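Local coordinates for protein EchA1_1 (PDB 3R9T) that probably hydrates enoyl-CoA thioesters to 3-hydroxyacyl-CoA, as an enoyl-CoA hydratase of the crotonase family that acts in fatty acid metabolism, at residues G116-L121 with L143-G148; A93-H98 with L121-V126; G149-A154 with V227-G232; A162-L165 with G169-L172. One frame throughout, in Å; residues are numbered along the deposited sequence. Where two conformers were deposited one is given.

How the interactions relate
Interactions 1 and 2 lie deep in the chain, each centred about 6 Å from its centre. Both use helix 115-122 and share Leu121. Interaction 1 is polar and lines the benzoic acid pocket around one carboxylate. Interaction 2 packs a loop beside the same helix, with one hydroxyl pair. Interactions 3 and 4 lie farther out, about 14 and 16 Å from the centre, and each carries a salt bridge. Interaction 3 is still buried, interaction 4 only partly. That of 149-154 with 227-232 joins elements distant in sequence, while 162-165 with 169-172 closes a local helix end. Arg152 of interaction 3 also reaches Val96 of interaction 2, and Gly149 bonds to Glu118 of interaction 1.

Interaction 1: G116-L121 with L143-G148; sequences GTELAL and LIAAAG. With BEZ (benzoic acid), chain E.
The Glu118 carboxylate lies between two alanine methyls on opposite sides of its plane. Ala147 CB is 3.5 Å from Glu118 CD on one side, and Ala145 CB is 3.8 Å from Glu118 CD on the other. The bound benzoic acid meets the OE1 end, with Glu118 OE1 2.5 Å from its O1. Ala146 CB sits over one side of the benzoic acid ring, 3.9 Å from C2. Glu118 CG stands anti to its own carbonyl carbon (chi1 -65°), and the extended chain carries the acid across to the loop. There Ala147 N makes only a weak bond to Glu118 OE2, 2.9 Å long and bent at 117°. The same Ala147 N gives a straighter bond of 3.2 Å to O1 of the ligand. Glu118 OE2 has its stronger partner in Gly149 N. Water 1 ties Glu118 O to Ala147 O. With Glu138 also in the pocket, the site is consistent with the paired glutamates of crotonase-family hydratases. Helix 115-122 supplies Glu118, and the loop runs into helix 149-156 with Gly148 as N-cap. Helix 230-243 packs on Ile144 and Ala146.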
loop_
_atom_site.group_PDB
_atom_site.type_symbol
_atom_site.label_atom_id
_atom_site.label_comp_id
_atom_site.label_asym_id
_atom_site.label_seq_id
_atom_site.Cartn_x
_atom_site.Cartn_y
_atom_site.Cartn_z
ATOM N N GLY B 116 10.326 -0.531 19.456
ATOM C CA GLY B 116 11.293 0.159 18.601
ATOM C C GLY B 116 10.884 0.236 17.144
ATOM O O GLY B 116 11.068 1.250 16.469
ATOM N N THR B 117 10.346 -0.863 16.643
ATOM C CA THR B 117 9.812 -0.900 15.296
ATOM C C THR B 117 8.575 0.003 15.184
ATOM O O THR B 117 8.355 0.643 14.160
ATOM C CB THR B 117 9.511 -2.358 14.870
ATOM O OG1 THR B 117 10.744 -3.002 14.540
ATOM C CG2 THR B 117 8.615 -2.425 13.646
ATOM N N GLU B 118 7.785 0.073 16.252
ATOM C CA GLU B 118 6.597 0.928 16.271
ATOM C C GLU B 118 6.998 2.410 16.258
ATOM O O GLU B 118 6.322 3.231 15.653
ATOM C CB GLU B 118 5.702 0.544 17.444
ATOM C CG GLU B 118 5.152 -0.878 17.268
ATOM C CD GLU B 118 4.395 -1.350 18.473
ATOM O OE1 GLU B 118 5.052 -1.564 19.517
ATOM O OE2 GLU B 118 3.156 -1.461 18.387
ATOM N N LEU B 119 8.090 2.762 16.917
ATOM C CA LEU B 119 8.627 4.123 16.783
ATOM C C LEU B 119 9.026 4.439 15.335
ATOM O O LEU B 119 8.777 5.537 14.849
ATOM C CB LEU B 119 9.836 4.334 17.688
ATOM C CG LEU B 119 9.620 4.213 19.201
ATOM C CD1 LEU B 119 10.950 4.393 19.952
ATOM C CD2 LEU B 119 8.556 5.183 19.711
ATOM N N ALA B 120 9.649 3.483 14.648
ATOM C CA ALA B 120 10.022 3.634 13.234
ATOM C C ALA B 120 8.785 3.842 12.367
ATOM O O ALA B 120 8.742 4.756 11.539
ATOM C CB ALA B 120 10.838 2.402 12.740
ATOM N N LEU B 121 7.769 3.014 12.585
ATOM C CA LEU B 121 6.514 3.121 11.841
ATOM C C LEU B 121 5.861 4.485 12.041
ATOM O O LEU B 121 5.353 5.063 11.102
ATOM C CB LEU B 121 5.565 2.002 12.234
ATOM C CG LEU B 121 5.936 0.568 11.869
ATOM C CD1 LEU B 121 5.050 -0.406 12.601
ATOM C CD2 LEU B 121 5.757 0.415 10.374
ATOM N N LEU B 143 0.940 -10.774 24.335
ATOM C CA LEU B 143 0.443 -9.424 24.111
ATOM C C LEU B 143 0.392 -9.160 22.605
ATOM O O LEU B 143 0.419 -10.092 21.813
ATOM C CB LEU B 143 1.396 -8.422 24.757
ATOM N N ILE B 144 0.325 -7.891 22.219
ATOM C CA ILE B 144 0.336 -7.509 20.797
ATOM C C ILE B 144 1.091 -6.201 20.648
ATOM O O ILE B 144 1.405 -5.554 21.644
ATOM C CB ILE B 144 -1.086 -7.335 20.178
ATOM C CG1 ILE B 144 -1.924 -6.296 20.953
ATOM C CG2 ILE B 144 -1.817 -8.708 20.015
ATOM C CD1 ILE B 144 -3.256 -5.967 20.293
ATOM N N ALA B 145 1.395 -5.842 19.397
ATOM C CA ALA B 145 2.013 -4.561 19.072
ATOM C C ALA B 145 0.961 -3.472 19.217
ATOM O O ALA B 145 0.361 -3.027 18.234
ATOM C CB ALA B 145 2.609 -4.586 17.640
ATOM N N ALA B 146 0.759 -3.059 20.472
ATOM C CA ALA B 146 -0.315 -2.157 20.865
ATOM C C ALA B 146 -0.001 -0.698 20.568
ATOM O O ALA B 146 -0.909 0.133 20.583
ATOM C CB ALA B 146 -0.649 -2.339 22.364
ATOM N N ALA B 147 1.269 -0.389 20.306
ATOM C CA ALA B 147 1.712 0.973 19.999
ATOM C C ALA B 147 1.662 1.303 18.494
ATOM O O ALA B 147 2.532 2.014 17.972
ATOM C CB ALA B 147 3.142 1.195 20.557
ATOM N N GLY B 148 0.602 0.842 17.830
ATOM C CA GLY B 148 0.379 1.102 16.410
ATOM C C GLY B 148 0.850 0.013 15.451
ATOM O O GLY B 148 0.494 0.038 14.266
HETATM C C BEZ E . 4.004 -2.932 22.363
HETATM O O1 BEZ E . 3.620 -2.149 21.484
HETATM O O2 BEZ E . 4.909 -3.752 22.115
HETATM C C1 BEZ E . 3.391 -2.833 23.722
HETATM C C2 BEZ E . 2.758 -1.650 24.081
HETATM C C3 BEZ E . 2.184 -1.531 25.341
HETATM C C4 BEZ E . 2.245 -2.596 26.232
HETATM C C5 BEZ E . 2.881 -3.782 25.868
HETATM C C6 BEZ E . 3.461 -3.901 24.610
HETATM O O HOH W 1 3.476 2.913 15.549
#

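Interaction 2: A93-H98 with L121-V126; sequences AGYVRH and LASDLV
Ser123 OG is held by two groups. Tyr95 OH donates to Ser123 OG over 2.7 Å, and Ser123 OG also bonds to Leu119 O, one turn back in helix 115-122. The serine oxygen approaches at the edge of the tyrosine ring, near its plane. Tyr95 CG is anti to the backbone N (chi1 -168°), which swings the phenol from the loop to Ser123. The ring also runs past a methyl: Ala122 CB is 4.0 Å from Tyr95 CD2, in an oblique approach. Val96 meets that methyl too. Its CA lies 3.8 Å from Ala122 CB, and its CG1 is 4.0 Å from the same Ala122 CB. One small side chain thus fills the angle between two loop residues. The place is a junction in the crotonase fold. Past helix 115-122 the chain passes through Ser123 and Asp124 into strand 125-129 of the central sheet. Tyr95 and Val96 of the loop pack on Ala122 and Ser123. The loop is braced within itself by His98 ND1, which donates to Gly94 O over 2.8 Å at 158°, with the acceptor in the plane of the imidazole. Tyr95 also touches Val41 and Leu45 of helix 35-50 and Thr104 of strand 104-108. Lys160 of the third subunit bonds to Ser123 O.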
loop_
_atom_site.group_PDB
_atom_site.type_symbol
_atom_site.label_atom_id
_atom_site.label_comp_id
_atom_site.label_asym_id
_atom_site.label_seq_id
_atom_site.Cartn_x
_atom_site.Cartn_y
_atom_site.Cartn_z
ATOM N N ALA B 93 5.534 6.095 24.283
ATOM C CA ALA B 93 6.757 6.910 24.193
ATOM C C ALA B 93 6.466 8.398 24.023
ATOM O O ALA B 93 7.356 9.169 23.702
ATOM C CB ALA B 93 7.712 6.392 23.063
ATOM N N GLY B 94 5.214 8.798 24.235
ATOM C CA GLY B 94 4.785 10.160 23.924
ATOM C C GLY B 94 4.943 10.499 22.457
ATOM O O GLY B 94 5.038 11.667 22.107
ATOM N N TYR B 95 4.917 9.476 21.604
ATOM C CA TYR B 95 5.401 9.593 20.221
ATOM C C TYR B 95 4.472 9.022 19.151
ATOM O O TYR B 95 4.269 9.658 18.132
ATOM C CB TYR B 95 6.768 8.903 20.102
ATOM C CG TYR B 95 7.543 9.162 18.818
ATOM C CD1 TYR B 95 8.376 10.268 18.705
ATOM C CD2 TYR B 95 7.476 8.287 17.731
ATOM C CE1 TYR B 95 9.100 10.520 17.567
ATOM C CE2 TYR B 95 8.190 8.546 16.558
ATOM C CZ TYR B 95 9.042 9.649 16.500
ATOM O OH TYR B 95 9.770 9.954 15.369
ATOM N N VAL B 96 3.935 7.820 19.372
ATOM C CA VAL B 96 3.267 7.073 18.282
ATOM C C VAL B 96 1.892 7.600 17.870
ATOM O O VAL B 96 1.401 7.274 16.777
ATOM C CB VAL B 96 3.176 5.560 18.547
ATOM C CG1 VAL B 96 4.555 4.957 18.766
ATOM C CG2 VAL B 96 2.203 5.244 19.702
ATOM N N ARG B 97 1.269 8.393 18.741
ATOM C CA ARG B 97 0.026 9.108 18.428
ATOM C C ARG B 97 0.214 10.600 18.708
ATOM O O ARG B 97 -0.684 11.262 19.215
ATOM C CB ARG B 97 -1.123 8.554 19.278
ATOM C CG ARG B 97 -2.498 8.800 18.757
ATOM C CD ARG B 97 -3.473 7.976 19.610
ATOM N NE ARG B 97 -4.857 8.054 19.177
ATOM C CZ ARG B 97 -5.875 7.487 19.826
ATOM N NH1 ARG B 97 -5.668 6.801 20.950
ATOM N NH2 ARG B 97 -7.112 7.609 19.354
ATOM N N HIS B 98 1.391 11.114 18.369
ATOM C CA HIS B 98 1.759 12.502 18.606
ATOM C C HIS B 98 2.162 13.161 17.291
ATOM O O HIS B 98 3.335 13.352 17.011
ATOM C CB HIS B 98 2.915 12.549 19.596
ATOM C CG HIS B 98 3.205 13.905 20.147
ATOM N ND1 HIS B 98 4.057 14.078 21.218
ATOM C CD2 HIS B 98 2.770 15.141 19.803
ATOM C CE1 HIS B 98 4.131 15.365 21.509
ATOM N NE2 HIS B 98 3.361 16.031 20.668
ATOM N N LEU B 121 7.769 3.014 12.585
ATOM C CA LEU B 121 6.514 3.121 11.841
ATOM C C LEU B 121 5.861 4.485 12.041
ATOM O O LEU B 121 5.353 5.063 11.102
ATOM C CB LEU B 121 5.565 2.002 12.234
ATOM C CG LEU B 121 5.936 0.568 11.869
ATOM C CD1 LEU B 121 5.050 -0.406 12.601
ATOM C CD2 LEU B 121 5.757 0.415 10.374
ATOM N N ALA B 122 5.937 5.012 13.250
ATOM C CA ALA B 122 5.320 6.282 13.596
ATOM C C ALA B 122 6.117 7.483 13.052
ATOM O O ALA B 122 5.603 8.597 12.980
ATOM C CB ALA B 122 5.195 6.369 15.117
ATOM N N SER B 123 7.383 7.271 12.705
ATOM C CA SER B 123 8.230 8.327 12.128
ATOM C C SER B 123 7.957 8.546 10.629
ATOM O O SER B 123 7.534 7.618 9.936
ATOM C CB SER B 123 9.715 7.986 12.359
ATOM O OG SER B 123 10.031 7.768 13.736
ATOM N N ASP B 124 8.264 9.739 10.102
ATOM C CA ASP B 124 8.108 9.964 8.679
ATOM C C ASP B 124 9.109 9.167 7.839
ATOM O O ASP B 124 8.749 8.633 6.782
ATOM C CB ASP B 124 8.235 11.439 8.329
ATOM C CG ASP B 124 7.188 12.286 8.981
ATOM O OD1 ASP B 124 6.008 11.854 8.991
ATOM O OD2 ASP B 124 7.555 13.396 9.456
ATOM N N LEU B 125 10.354 9.116 8.322
ATOM C CA LEU B 125 11.500 8.533 7.609
ATOM C C LEU B 125 12.342 7.754 8.610
ATOM O O LEU B 125 12.329 8.025 9.816
ATOM C CB LEU B 125 12.345 9.631 6.975
ATOM C CG LEU B 125 11.567 10.524 5.997
ATOM C CD1 LEU B 125 12.351 11.810 5.673
ATOM C CD2 LEU B 125 11.197 9.741 4.752
ATOM N N VAL B 126 13.074 6.778 8.095
ATOM C CA VAL B 126 13.974 5.944 8.905
ATOM C C VAL B 126 15.322 5.718 8.212
ATOM O O VAL B 126 15.368 5.254 7.083
ATOM C CB VAL B 126 13.365 4.555 9.214
ATOM C CG1 VAL B 126 14.221 3.815 10.200
ATOM C CG2 VAL B 126 11.922 4.701 9.768
#

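Interaction 3: G149-A154 with V227-G232; sequences GVFRIA and VGDEPG
Phe151 is the first residue of 149-154 to meet the other segment. Its CG sits between the backbone N and the carbonyl carbon (chi1 68°), and the ring points at Gly232. Gly232 CA lies over one face, 3.8 Å from the Phe151 ring centroid and 18° off the ring normal, a CH-pi contact. Phe151 CE1 comes within 3.5 Å of Gly232 C. The ring therefore rests on bare backbone, and the glycine lets the two helices come close. At the ring edge, Asp229 OD1 is 3.8 Å from Phe151 CE2.

Arg152 follows, and its chain, extended from CG to NE, crosses Asp229 at about a right angle. Arg152 NH2 donates to Asp229 OD2 over 2.9 Å, nearly straight at 170°, in a salt bridge. The oxygen lies in the guanidinium plane, but the donor comes from above the carboxylate plane. Water 2 makes a second link: it accepts from Arg152 NE at 2.8 Å and donates to Asp229 OD1 at 2.9 Å. Arg152 NH1 bonds to Val96 O, so the one guanidinium serves the loop 93-98 as well. Several partners thus fix the rotation of the group.

Trp233 and Phe151 stack edge-to-face, and Ile217 of the second subunit touches Phe151 too. Helix 230-243 also brings Met240 to the benzoic acid pocket. The contact joins helix 149-156 to helix 230-243 of the C-terminal helical part, which in the crotonase family packs against the spiral core domain and takes part in trimer formation.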
loop_
_atom_site.group_PDB
_atom_site.type_symbol
_atom_site.label_atom_id
_atom_site.label_comp_id
_atom_site.label_asym_id
_atom_site.label_seq_id
_atom_site.Cartn_x
_atom_site.Cartn_y
_atom_site.Cartn_z
ATOM N N GLY B 149 1.652 -0.935 15.920
ATOM C CA GLY B 149 2.307 -1.861 14.987
ATOM C C GLY B 149 1.313 -2.770 14.274
ATOM O O GLY B 149 1.458 -3.077 13.092
ATOM N N VAL B 150 0.286 -3.208 14.984
ATOM C CA VAL B 150 -0.653 -4.180 14.402
ATOM C C VAL B 150 -1.384 -3.633 13.177
ATOM O O VAL B 150 -1.614 -4.377 12.221
ATOM C CB VAL B 150 -1.697 -4.709 15.422
ATOM C CG1 VAL B 150 -2.637 -5.716 14.740
ATOM C CG2 VAL B 150 -1.019 -5.354 16.617
ATOM N N PHE B 151 -1.752 -2.355 13.187
ATOM C CA PHE B 151 -2.405 -1.788 12.021
ATOM C C PHE B 151 -1.517 -0.952 11.099
ATOM O O PHE B 151 -1.918 -0.695 9.964
ATOM C CB PHE B 151 -3.663 -1.008 12.422
ATOM C CG PHE B 151 -3.401 0.249 13.213
ATOM C CD1 PHE B 151 -3.470 0.241 14.603
ATOM C CD2 PHE B 151 -3.153 1.457 12.555
ATOM C CE1 PHE B 151 -3.254 1.413 15.327
ATOM C CE2 PHE B 151 -2.957 2.638 13.269
ATOM C CZ PHE B 151 -3.015 2.621 14.642
ATOM N N ARG B 152 -0.332 -0.525 11.540
ATOM C CA ARG B 152 0.535 0.229 10.641
ATOM C C ARG B 152 1.454 -0.658 9.833
ATOM O O ARG B 152 1.898 -0.228 8.776
ATOM C CB ARG B 152 1.383 1.260 11.385
ATOM C CG ARG B 152 0.554 2.397 11.929
ATOM C CD ARG B 152 1.349 3.338 12.804
ATOM N NE ARG B 152 0.599 4.578 13.059
ATOM C CZ ARG B 152 0.842 5.424 14.068
ATOM N NH1 ARG B 152 1.807 5.190 14.955
ATOM N NH2 ARG B 152 0.101 6.516 14.207
ATOM N N ILE B 153 1.745 -1.875 10.305
ATOM C CA ILE B 153 2.758 -2.682 9.622
ATOM C C ILE B 153 2.282 -3.009 8.192
ATOM O O ILE B 153 3.066 -2.879 7.228
ATOM C CB ILE B 153 3.206 -3.944 10.424
ATOM C CG1 ILE B 153 4.467 -4.549 9.798
ATOM C CG2 ILE B 153 2.107 -4.946 10.518
ATOM C CD1 ILE B 153 5.689 -3.704 9.965
ATOM N N ALA B 154 1.002 -3.337 8.033
ATOM C CA ALA B 154 0.487 -3.660 6.709
ATOM C C ALA B 154 0.203 -2.431 5.866
ATOM O O ALA B 154 -0.065 -2.551 4.669
ATOM C CB ALA B 154 -0.762 -4.542 6.794
ATOM N N VAL B 227 -6.713 11.116 11.158
ATOM C CA VAL B 227 -8.093 10.628 11.175
ATOM C C VAL B 227 -8.210 9.146 10.885
ATOM O O VAL B 227 -8.976 8.422 11.542
ATOM C CB VAL B 227 -8.914 11.378 10.110
ATOM C CG1 VAL B 227 -10.286 10.746 9.930
ATOM C CG2 VAL B 227 -9.026 12.831 10.486
ATOM N N GLY B 228 -7.463 8.707 9.886
ATOM C CA GLY B 228 -7.541 7.333 9.417
ATOM C C GLY B 228 -7.050 6.293 10.409
ATOM O O GLY B 228 -7.401 5.117 10.286
ATOM N N ASP B 229 -6.245 6.710 11.393
ATOM C CA ASP B 229 -5.741 5.783 12.415
ATOM C C ASP B 229 -6.723 5.487 13.551
ATOM O O ASP B 229 -6.518 4.537 14.324
ATOM C CB ASP B 229 -4.458 6.319 13.052
ATOM C CG ASP B 229 -3.266 6.286 12.128
ATOM O OD1 ASP B 229 -3.332 5.663 11.031
ATOM O OD2 ASP B 229 -2.245 6.899 12.542
ATOM N N GLU B 230 -7.774 6.289 13.669
ATOM C CA GLU B 230 -8.653 6.192 14.830
ATOM C C GLU B 230 -9.318 4.814 14.983
ATOM O O GLU B 230 -9.328 4.262 16.084
ATOM C CB GLU B 230 -9.645 7.354 14.858
ATOM C CG GLU B 230 -8.912 8.692 15.041
ATOM C CD GLU B 230 -8.081 8.721 16.323
ATOM O OE1 GLU B 230 -6.839 8.870 16.260
ATOM O OE2 GLU B 230 -8.670 8.557 17.408
ATOM N N PRO B 231 -9.792 4.217 13.877
ATOM C CA PRO B 231 -10.360 2.876 14.019
ATOM C C PRO B 231 -9.321 1.844 14.452
ATOM O O PRO B 231 -9.635 0.977 15.254
ATOM C CB PRO B 231 -10.912 2.570 12.621
ATOM C CG PRO B 231 -11.176 3.925 12.038
ATOM C CD PRO B 231 -10.049 4.775 12.540
ATOM N N GLY B 232 -8.107 1.960 13.932
ATOM C CA GLY B 232 -7.001 1.100 14.346
ATOM C C GLY B 232 -6.696 1.209 15.822
ATOM O O GLY B 232 -6.524 0.190 16.494
HETATM O O HOH W 2 -0.514 5.428 10.670
#

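Interaction 4: A162-L165 with G169-L172; sequences AMRL and GEPL
Extended side chains bring Arg164 and Glu170 together. Arg164 CG stands anti to the backbone N (chi1 -167°), and its chain runs extended to NE. Glu170 turns CG beside its backbone N (chi1 -66°), again with an extended chain beyond. The guanidinium then meets the carboxylate end-on, with two nitrogens on one oxygen. Arg164 NH1 donates to Glu170 OE1 over 2.8 Å at 159°, and Arg164 NH2 gives a longer bond of 3.2 Å to Glu170 OE1. Both come from the same face of the carboxylate plane, and the oxygen lies in the guanidinium plane. Beside this pair the backbone closes helix 159-168. Gly169 N bonds to Leu165 O over 3.0 Å, and Gly169 leaves the helix with positive phi. Water 3 donates to Leu165 O at 2.8 Å and to Glu170 O at 2.7 Å. Leu172 opens strand 172-173. The second subunit packs near Arg164 and Glu170, through Asn184 and Ala202 of that chain. Both N-H groups bond to OE1, which probably concentrates the carboxylate's negative charge there, and the partly exposed setting probably weakens the salt bridge through solvent screening.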
loop_
_atom_site.group_PDB
_atom_site.type_symbol
_atom_site.label_atom_id
_atom_site.label_comp_id
_atom_site.label_asym_id
_atom_site.label_seq_id
_atom_site.Cartn_x
_atom_site.Cartn_y
_atom_site.Cartn_z
ATOM N N ALA B 162 4.002 -8.039 5.599
ATOM C CA ALA B 162 3.592 -7.505 6.892
ATOM C C ALA B 162 2.943 -8.573 7.759
ATOM O O ALA B 162 3.243 -8.701 8.952
ATOM C CB ALA B 162 2.626 -6.331 6.701
ATOM N N MET B 163 2.055 -9.355 7.159
ATOM C CA MET B 163 1.336 -10.380 7.903
ATOM C C MET B 163 2.298 -11.456 8.410
ATOM O O MET B 163 2.142 -11.945 9.517
ATOM C CB MET B 163 0.226 -11.007 7.057
ATOM C CG MET B 163 -0.782 -11.798 7.883
ATOM S SD MET B 163 -1.732 -10.773 9.037
ATOM C CE MET B 163 -1.738 -9.213 8.130
ATOM N N ARG B 164 3.302 -11.822 7.621
ATOM C CA ARG B 164 4.259 -12.832 8.101
ATOM C C ARG B 164 4.999 -12.306 9.337
ATOM O O ARG B 164 5.162 -12.999 10.339
ATOM C CB ARG B 164 5.279 -13.224 7.021
ATOM C CG ARG B 164 6.052 -14.486 7.432
ATOM C CD ARG B 164 7.254 -14.761 6.580
ATOM N NE ARG B 164 7.847 -16.040 6.978
ATOM C CZ ARG B 164 8.566 -16.261 8.089
ATOM N NH1 ARG B 164 8.861 -15.281 8.945
ATOM N NH2 ARG B 164 9.022 -17.489 8.338
ATOM N N LEU B 165 5.451 -11.063 9.263
ATOM C CA LEU B 165 6.149 -10.445 10.378
ATOM C C LEU B 165 5.246 -10.376 11.634
ATOM O O LEU B 165 5.678 -10.679 12.754
ATOM C CB LEU B 165 6.648 -9.071 9.907
ATOM C CG LEU B 165 7.520 -8.191 10.792
ATOM C CD1 LEU B 165 8.267 -7.150 9.963
ATOM C CD2 LEU B 165 6.652 -7.513 11.812
ATOM N N GLY B 169 6.169 -13.144 14.460
ATOM C CA GLY B 169 6.947 -12.432 15.464
ATOM C C GLY B 169 8.447 -12.482 15.209
ATOM O O GLY B 169 9.239 -12.101 16.074
ATOM N N GLU B 170 8.845 -12.913 14.017
ATOM C CA GLU B 170 10.257 -13.079 13.705
ATOM C C GLU B 170 10.860 -11.781 13.202
ATOM O O GLU B 170 10.166 -10.966 12.614
ATOM C CB GLU B 170 10.441 -14.188 12.674
ATOM C CG GLU B 170 10.038 -15.547 13.234
ATOM C CD GLU B 170 10.065 -16.682 12.239
ATOM O OE1 GLU B 170 10.278 -16.437 11.031
ATOM O OE2 GLU B 170 9.871 -17.839 12.684
ATOM N N PRO B 171 12.161 -11.586 13.430
ATOM C CA PRO B 171 12.787 -10.308 13.117
ATOM C C PRO B 171 13.108 -10.126 11.625
ATOM O O PRO B 171 13.114 -11.081 10.839
ATOM C CB PRO B 171 14.060 -10.342 13.963
ATOM C CG PRO B 171 14.405 -11.788 14.029
ATOM C CD PRO B 171 13.092 -12.508 14.099
ATOM N N LEU B 172 13.418 -8.884 11.278
ATOM C CA LEU B 172 13.668 -8.439 9.910
ATOM C C LEU B 172 15.001 -7.684 9.950
ATOM O O LEU B 172 15.181 -6.832 10.826
ATOM C CB LEU B 172 12.522 -7.490 9.498
ATOM C CG LEU B 172 12.416 -7.026 8.046
ATOM C CD1 LEU B 172 11.946 -8.150 7.128
ATOM C CD2 LEU B 172 11.482 -5.832 7.938
HETATM O O HOH W 3 8.105 -9.704 13.738
#